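Local coordinates for protein hydrolase, alpha/beta hydrolase FOLD family (Staphylococcus aureus, PDB 2XMZ) that probably catalyses a step of menaquinone biosynthesis, eliminating pyruvate to form 2-succinyl-6-hydroxy-2,4-cyclohexadiene-1-carboxylate, as a MenH synthase of the alpha/beta hydrolase fold, at residues K238-S241 against A242-H245. Residues are numbered along the deposited sequence; the frame is centred on the assembly and turned at random.
Sequences KLIS and ATGH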
loop_
_atom_site.group_PDB
_atom_site.type_symbol
_atom_site.label_atom_id
_atom_site.label_comp_id
_atom_site.label_asym_id
_atom_site.label_seq_id
_atom_site.Cartn_x
_atom_site.Cartn_y
_atom_site.Cartn_z
ATOM N N LYS A 238 3.618 -9.812 -12.113
ATOM C CA LYS A 238 5.039 -10.111 -12.120
ATOM C C LYS A 238 5.487 -10.586 -10.763
ATOM O O LYS A 238 5.299 -9.902 -9.744
ATOM C CB LYS A 238 5.879 -8.909 -12.580
ATOM C CG LYS A 238 5.491 -8.432 -13.973
ATOM C CD LYS A 238 6.665 -8.388 -14.925
ATOM C CE LYS A 238 6.197 -8.122 -16.362
ATOM N NZ LYS A 238 5.457 -6.825 -16.476
ATOM N N LEU A 239 6.067 -11.772 -10.774
ATOM C CA LEU A 239 6.667 -12.395 -9.611
ATOM C C LEU A 239 8.107 -11.936 -9.508
ATOM O O LEU A 239 8.864 -12.058 -10.465
ATOM C CB LEU A 239 6.648 -13.913 -9.778
ATOM C CG LEU A 239 5.467 -14.614 -9.128
ATOM C CD1 LEU A 239 5.269 -16.046 -9.639
ATOM C CD2 LEU A 239 5.728 -14.605 -7.633
ATOM N N ILE A 240 8.486 -11.421 -8.347
ATOM C CA ILE A 240 9.834 -10.920 -8.169
ATOM C C ILE A 240 10.662 -11.951 -7.412
ATOM O O ILE A 240 10.388 -12.237 -6.240
ATOM C CB ILE A 240 9.865 -9.517 -7.486
ATOM C CG1 ILE A 240 8.798 -8.572 -8.098
ATOM C CG2 ILE A 240 11.271 -8.915 -7.550
ATOM C CD1 ILE A 240 8.985 -8.247 -9.583
ATOM N N SER A 241 11.654 -12.506 -8.114
ATOM C CA SER A 241 12.570 -13.520 -7.587
ATOM C C SER A 241 13.173 -13.144 -6.250
ATOM O O SER A 241 13.540 -12.004 -6.033
ATOM C CB SER A 241 13.733 -13.720 -8.562
ATOM O OG SER A 241 13.264 -14.175 -9.812
ATOM N N ALA A 242 13.302 -14.131 -5.374
ATOM C CA ALA A 242 14.123 -14.011 -4.165
ATOM C C ALA A 242 13.747 -12.856 -3.239
ATOM O O ALA A 242 14.594 -12.362 -2.500
ATOM C CB ALA A 242 15.635 -13.969 -4.536
ATOM N N THR A 243 12.482 -12.426 -3.280
ATOM C CA THR A 243 11.981 -11.416 -2.348
ATOM C C THR A 243 10.742 -11.899 -1.615
ATOM O O THR A 243 10.012 -12.739 -2.118
ATOM C CB THR A 243 11.626 -10.053 -3.030
ATOM O OG1 THR A 243 10.702 -10.274 -4.101
ATOM C CG2 THR A 243 12.871 -9.362 -3.557
ATOM N N GLY A 244 10.510 -11.334 -0.433
ATOM C CA GLY A 244 9.283 -11.574 0.309
ATOM C C GLY A 244 8.245 -10.495 0.087
ATOM O O GLY A 244 8.039 -10.009 -1.041
ATOM N N HIS A 245 7.595 -10.111 1.168
ATOM C CA HIS A 245 6.419 -9.259 1.089
ATOM C C HIS A 245 6.753 -7.836 0.620
ATOM O O HIS A 245 6.100 -7.303 -0.286
ATOM C CB HIS A 245 5.737 -9.219 2.451
ATOM C CG HIS A 245 4.335 -8.716 2.404
ATOM N ND1 HIS A 245 3.313 -9.417 1.797
ATOM C CD2 HIS A 245 3.771 -7.599 2.922
ATOM C CE1 HIS A 245 2.185 -8.738 1.924
ATOM N NE2 HIS A 245 2.429 -7.643 2.620
#
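Ile240 and Thr243 meet across a type II beta turn at the end of strand 235-240, an outermost strand of the alpha/beta hydrolase sheet. The turn starts the loop that carries His245. Ile240 is the last residue of the strand, which pairs with strand 210-215. Its CB lies 3.6 Å from Thr243 OG1. Its CG2, anti to the backbone N, lies 3.8 Å from the same Thr243 OG1. The end of the Ile240 side chain leads away from the turn. Ser241 and Ala242 form the exposed corner. Ala242 has phi 57°, the positive value expected at the third position of a type II turn. Its N is hydrogen-bonded to Glu216. Ser241 O lies 3.7 Å from Thr243 CG2. Beyond the turn, His245 is hydrogen-bonded through ND1 to Asp218 and through NE2 to Ser91, consistent with a Ser-His-Asp catalytic triad. The hydrogen bond that spans the turn from Thr243 comes from its hydroxyl, not from its backbone N. With chi1 at 55°, Thr243 OG1 sits between its own N and carbonyl carbon. From there it donates a 2.9 Å hydrogen bond to Ile240 O, approaching from above the carbonyl plane, 52° out of it.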